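PDB 5ZUG: succinate-acetate/proton symporter SatP from Escherichia coli K-12, which forms a hexameric acetate channel in the bacterial membrane and probably moves acetate and succinate together with protons. Local coordinates for residues Gln99-Leu113 with Leu133-Ile145. Residues are numbered along the deposited sequence; the frame is centred on the assembly and turned at random.
Sequences QFLGVYLGLWGVFTL and LTVLFALLAIGNI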
loop_
_atom_site.group_PDB
_atom_site.type_symbol
_atom_site.label_atom_id
_atom_site.label_comp_id
_atom_site.label_asym_id
_atom_site.label_seq_id
_atom_site.Cartn_x
_atom_site.Cartn_y
_atom_site.Cartn_z
ATOM N N GLN A 99 7.035 31.401 11.881
ATOM C CA GLN A 99 8.310 31.631 11.207
ATOM C C GLN A 99 8.918 30.331 10.708
ATOM O O GLN A 99 9.454 30.288 9.591
ATOM C CB GLN A 99 9.281 32.400 12.104
ATOM C CG GLN A 99 8.859 33.852 12.296
ATOM C CD GLN A 99 9.656 34.578 13.348
ATOM O OE1 GLN A 99 10.243 33.960 14.235
ATOM N NE2 GLN A 99 9.738 35.901 13.217
ATOM N N PHE A 100 8.812 29.252 11.490
ATOM C CA PHE A 100 9.293 27.974 10.983
ATOM C C PHE A 100 8.444 27.604 9.770
ATOM O O PHE A 100 8.976 27.179 8.740
ATOM C CB PHE A 100 9.304 26.919 12.088
ATOM C CG PHE A 100 10.366 25.858 11.905
ATOM C CD1 PHE A 100 11.303 25.966 10.880
ATOM C CD2 PHE A 100 10.457 24.782 12.781
ATOM C CE1 PHE A 100 12.300 25.009 10.714
ATOM C CE2 PHE A 100 11.443 23.821 12.627
ATOM C CZ PHE A 100 12.372 23.935 11.594
ATOM N N LEU A 101 7.117 27.775 9.873
ATOM C CA LEU A 101 6.266 27.596 8.697
ATOM C C LEU A 101 6.732 28.475 7.536
ATOM O O LEU A 101 6.759 28.030 6.380
ATOM C CB LEU A 101 4.806 27.905 9.024
ATOM C CG LEU A 101 3.832 27.389 7.961
ATOM C CD1 LEU A 101 3.644 25.899 8.180
ATOM C CD2 LEU A 101 2.498 28.100 7.958
ATOM N N GLY A 102 7.099 29.727 7.820
ATOM C CA GLY A 102 7.621 30.585 6.771
ATOM C C GLY A 102 8.927 30.078 6.186
ATOM O O GLY A 102 9.188 30.236 4.988
ATOM N N VAL A 103 9.804 29.545 7.035
ATOM C CA VAL A 103 11.070 29.016 6.536
ATOM C C VAL A 103 10.819 27.741 5.733
ATOM O O VAL A 103 11.472 27.475 4.714
ATOM C CB VAL A 103 12.042 28.791 7.710
ATOM C CG1 VAL A 103 13.340 28.190 7.216
ATOM C CG2 VAL A 103 12.281 30.099 8.464
ATOM N N TYR A 104 9.870 26.932 6.199
ATOM C CA TYR A 104 9.437 25.736 5.490
ATOM C C TYR A 104 8.876 26.085 4.115
ATOM O O TYR A 104 9.327 25.541 3.097
ATOM C CB TYR A 104 8.429 25.011 6.379
ATOM C CG TYR A 104 7.388 24.132 5.743
ATOM C CD1 TYR A 104 6.147 24.649 5.400
ATOM C CD2 TYR A 104 7.606 22.779 5.544
ATOM C CE1 TYR A 104 5.161 23.852 4.858
ATOM C CE2 TYR A 104 6.623 21.978 5.002
ATOM C CZ TYR A 104 5.401 22.517 4.667
ATOM O OH TYR A 104 4.410 21.722 4.140
ATOM N N LEU A 105 7.884 26.987 4.062
ATOM C CA LEU A 105 7.400 27.472 2.766
ATOM C C LEU A 105 8.493 28.212 1.987
ATOM O O LEU A 105 8.444 28.276 0.752
ATOM C CB LEU A 105 6.178 28.376 2.926
ATOM C CG LEU A 105 4.918 27.725 3.478
ATOM C CD1 LEU A 105 3.976 28.791 4.032
ATOM C CD2 LEU A 105 4.263 26.890 2.413
ATOM N N GLY A 106 9.477 28.785 2.684
ATOM C CA GLY A 106 10.568 29.445 1.982
ATOM C C GLY A 106 11.467 28.459 1.260
ATOM O O GLY A 106 11.859 28.701 0.116
ATOM N N LEU A 107 11.792 27.331 1.906
ATOM C CA LEU A 107 12.513 26.253 1.225
ATOM C C LEU A 107 11.750 25.726 0.008
ATOM O O LEU A 107 12.353 25.474 -1.040
ATOM C CB LEU A 107 12.808 25.104 2.194
ATOM C CG LEU A 107 14.121 25.036 2.968
ATOM C CD1 LEU A 107 14.056 24.006 4.056
ATOM C CD2 LEU A 107 15.212 24.628 1.996
ATOM N N TRP A 108 10.431 25.514 0.129
ATOM C CA TRP A 108 9.673 25.079 -1.044
ATOM C C TRP A 108 9.712 26.154 -2.129
ATOM O O TRP A 108 9.656 25.847 -3.327
ATOM C CB TRP A 108 8.228 24.712 -0.658
ATOM C CG TRP A 108 8.116 23.372 0.088
ATOM C CD1 TRP A 108 7.963 23.193 1.435
ATOM C CD2 TRP A 108 8.173 22.055 -0.478
ATOM N NE1 TRP A 108 7.914 21.858 1.739
ATOM C CE2 TRP A 108 8.048 21.135 0.587
ATOM C CE3 TRP A 108 8.315 21.560 -1.782
ATOM C CZ2 TRP A 108 8.057 19.742 0.388
ATOM C CZ3 TRP A 108 8.324 20.182 -1.978
ATOM C CH2 TRP A 108 8.198 19.290 -0.900
ATOM N N GLY A 109 9.826 27.422 -1.720
ATOM C CA GLY A 109 10.060 28.494 -2.678
ATOM C C GLY A 109 11.397 28.396 -3.401
ATOM O O GLY A 109 11.480 28.696 -4.596
ATOM N N VAL A 110 12.481 28.060 -2.678
ATOM C CA VAL A 110 13.773 27.942 -3.365
ATOM C C VAL A 110 13.782 26.719 -4.283
ATOM O O VAL A 110 14.295 26.789 -5.405
ATOM C CB VAL A 110 14.970 27.949 -2.381
ATOM C CG1 VAL A 110 16.283 27.703 -3.112
ATOM C CG2 VAL A 110 15.043 29.212 -1.535
ATOM N N PHE A 111 13.187 25.592 -3.844
ATOM C CA PHE A 111 13.033 24.436 -4.733
ATOM C C PHE A 111 12.293 24.825 -6.001
ATOM O O PHE A 111 12.711 24.470 -7.105
ATOM C CB PHE A 111 12.292 23.286 -4.047
ATOM C CG PHE A 111 11.838 22.204 -5.014
ATOM C CD1 PHE A 111 12.763 21.327 -5.605
ATOM C CD2 PHE A 111 10.494 22.092 -5.367
ATOM C CE1 PHE A 111 12.358 20.341 -6.508
ATOM C CE2 PHE A 111 10.077 21.119 -6.281
ATOM C CZ PHE A 111 11.019 20.234 -6.854
ATOM N N THR A 112 11.187 25.563 -5.858
ATOM C CA THR A 112 10.411 26.005 -7.017
ATOM C C THR A 112 11.206 26.957 -7.905
ATOM O O THR A 112 11.064 26.934 -9.130
ATOM C CB THR A 112 9.116 26.671 -6.551
ATOM O OG1 THR A 112 8.408 25.777 -5.685
ATOM C CG2 THR A 112 8.232 27.052 -7.719
ATOM N N LEU A 113 12.050 27.802 -7.304
ATOM C CA LEU A 113 12.832 28.774 -8.072
ATOM C C LEU A 113 13.769 28.098 -9.067
ATOM O O LEU A 113 13.810 28.470 -10.244
ATOM C CB LEU A 113 13.621 29.668 -7.118
ATOM C CG LEU A 113 14.616 30.647 -7.742
ATOM C CD1 LEU A 113 13.926 31.740 -8.537
ATOM C CD2 LEU A 113 15.469 31.239 -6.634
ATOM N N LEU A 133 4.121 30.316 -8.719
ATOM C CA LEU A 133 4.309 29.496 -7.524
ATOM C C LEU A 133 5.524 29.954 -6.733
ATOM O O LEU A 133 5.510 29.916 -5.496
ATOM C CB LEU A 133 4.434 28.018 -7.892
ATOM C CG LEU A 133 4.511 26.996 -6.746
ATOM C CD1 LEU A 133 3.304 27.074 -5.831
ATOM C CD2 LEU A 133 4.706 25.571 -7.280
ATOM N N THR A 134 6.590 30.377 -7.422
ATOM C CA THR A 134 7.743 30.949 -6.723
ATOM C C THR A 134 7.353 32.217 -5.976
ATOM O O THR A 134 7.755 32.419 -4.823
ATOM C CB THR A 134 8.878 31.234 -7.700
ATOM O OG1 THR A 134 9.135 30.059 -8.475
ATOM C CG2 THR A 134 10.124 31.613 -6.941
ATOM N N VAL A 135 6.560 33.082 -6.609
ATOM C CA VAL A 135 6.083 34.257 -5.894
ATOM C C VAL A 135 5.143 33.851 -4.760
ATOM O O VAL A 135 5.203 34.418 -3.662
ATOM C CB VAL A 135 5.418 35.252 -6.856
ATOM C CG1 VAL A 135 4.874 36.407 -6.058
ATOM C CG2 VAL A 135 6.425 35.753 -7.839
ATOM N N LEU A 136 4.269 32.867 -4.996
ATOM C CA LEU A 136 3.354 32.405 -3.947
ATOM C C LEU A 136 4.113 31.972 -2.701
ATOM O O LEU A 136 3.877 32.498 -1.605
ATOM C CB LEU A 136 2.485 31.251 -4.462
ATOM C CG LEU A 136 1.464 30.583 -3.524
ATOM C CD1 LEU A 136 0.510 31.609 -2.996
ATOM C CD2 LEU A 136 0.674 29.473 -4.239
ATOM N N PHE A 137 5.049 31.029 -2.853
ATOM C CA PHE A 137 5.818 30.579 -1.699
ATOM C C PHE A 137 6.597 31.732 -1.081
ATOM O O PHE A 137 6.654 31.858 0.149
ATOM C CB PHE A 137 6.770 29.448 -2.081
ATOM C CG PHE A 137 6.141 28.064 -2.082
ATOM C CD1 PHE A 137 5.552 27.548 -0.930
ATOM C CD2 PHE A 137 6.195 27.253 -3.214
ATOM C CE1 PHE A 137 4.992 26.255 -0.918
ATOM C CE2 PHE A 137 5.637 25.979 -3.205
ATOM C CZ PHE A 137 5.038 25.472 -2.045
ATOM N N ALA A 138 7.158 32.617 -1.909
ATOM C CA ALA A 138 7.948 33.726 -1.374
ATOM C C ALA A 138 7.100 34.628 -0.488
ATOM O O ALA A 138 7.455 34.886 0.672
ATOM C CB ALA A 138 8.565 34.537 -2.515
ATOM N N LEU A 139 5.950 35.091 -1.009
ATOM C CA LEU A 139 5.090 35.971 -0.228
ATOM C C LEU A 139 4.594 35.296 1.049
ATOM O O LEU A 139 4.618 35.899 2.120
ATOM C CB LEU A 139 3.915 36.442 -1.077
ATOM C CG LEU A 139 4.278 37.443 -2.181
ATOM C CD1 LEU A 139 3.050 37.860 -2.974
ATOM C CD2 LEU A 139 5.001 38.654 -1.630
ATOM N N LEU A 140 4.174 34.035 0.965
ATOM C CA LEU A 140 3.695 33.349 2.158
ATOM C C LEU A 140 4.823 33.153 3.158
ATOM O O LEU A 140 4.594 33.154 4.376
ATOM C CB LEU A 140 3.077 32.004 1.790
ATOM C CG LEU A 140 1.753 32.035 1.042
ATOM C CD1 LEU A 140 1.426 30.634 0.541
ATOM C CD2 LEU A 140 0.663 32.575 1.949
ATOM N N ALA A 141 6.039 32.922 2.667
ATOM C CA ALA A 141 7.166 32.840 3.586
ATOM C C ALA A 141 7.377 34.177 4.294
ATOM O O ALA A 141 7.592 34.217 5.512
ATOM C CB ALA A 141 8.427 32.399 2.837
ATOM N N ILE A 142 7.280 35.284 3.546
ATOM C CA ILE A 142 7.423 36.622 4.132
ATOM C C ILE A 142 6.263 36.942 5.080
ATOM O O ILE A 142 6.465 37.282 6.253
ATOM C CB ILE A 142 7.532 37.687 3.025
ATOM C CG1 ILE A 142 8.819 37.508 2.212
ATOM C CG2 ILE A 142 7.418 39.068 3.629
ATOM C CD1 ILE A 142 10.063 37.648 3.048
ATOM N N GLY A 143 5.029 36.863 4.572
ATOM C CA GLY A 143 3.842 37.151 5.358
ATOM C C GLY A 143 3.718 36.321 6.613
ATOM O O GLY A 143 3.002 36.716 7.538
ATOM N N ASN A 144 4.376 35.166 6.664
ATOM C CA ASN A 144 4.349 34.323 7.856
ATOM C C ASN A 144 5.493 34.630 8.809
ATOM O O ASN A 144 5.304 34.575 10.031
ATOM C CB ASN A 144 4.400 32.850 7.449
ATOM C CG ASN A 144 3.031 32.255 7.250
ATOM O OD1 ASN A 144 2.366 31.870 8.216
ATOM N ND2 ASN A 144 2.561 32.248 6.005
ATOM N N ILE A 145 6.674 34.953 8.267
ATOM C CA ILE A 145 7.796 35.375 9.104
ATOM C C ILE A 145 7.555 36.780 9.662
ATOM O O ILE A 145 7.783 37.032 10.852
ATOM C CB ILE A 145 9.128 35.260 8.327
ATOM C CG1 ILE A 145 9.500 33.785 8.099
ATOM C CG2 ILE A 145 10.263 35.991 9.037
ATOM C CD1 ILE A 145 10.566 33.559 7.032
#
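Phe137 is a knob in a hole made by Leu105, Trp108, Gly109 and Thr112. One face of its ring takes Trp108 CB in a CH-pi contact, 3.6 Å from the ring centroid. At the ring edge lies Leu105 CD2, 3.5 Å from Phe137 CE1, and the leucine meets the ring nearly perpendicular. Phe137 CB rests on the backbone of helix 98-117, 3.5 Å from Gly109 CA. From there chi1 (-84°, CG beside the backbone N) swings the ring toward Trp108 CB and Leu105 CD2. The five-membered ring of Trp108 is turned only 25° from the Phe137 ring, but the two are offset with little overlap.

Thr112 and Thr134 run alongside each other, pointing opposite ways, with Thr112 CG2 facing Thr134 OG1. The other Leu105 branch, CD1, reaches Leu140 CB at 4.0 Å. Farther along, Ala141 CB packs on Gly106 CA at 3.7 Å. Gly102 has no side chain, and here the backbones come closest, 3.9 Å between Gly102 CA and Ala141 CA. At the far end of the contact, Gln99, extended beyond CG, gives a nearly straight hydrogen bond from NE2 to Ile145 O (3.3 Å, 167° at the hydrogen).

In the second shell, Thr112 OG1 donates a hydrogen bond to Trp108 O and is also hydrogen-bonded to Tyr74 OH. Thr134 OG1 is hydrogen-bonded to Phe130 O. Phe77 of helix 65-86 meets both Phe137 and Trp108 edge-to-face. With an alanine at Phe137, the hole would lose its ring, and Trp108 CB and Leu105 CD2 would probably be left facing a gap.

Helices 98-117 and 124-146 thus form an antiparallel transmembrane pair in this six-helix GPR1/FUN34/yaaH subunit. The local axes approach to 7.6 Å, consistent with Gly102, Gly106, Gly109 and Ala141 allowing close spacing.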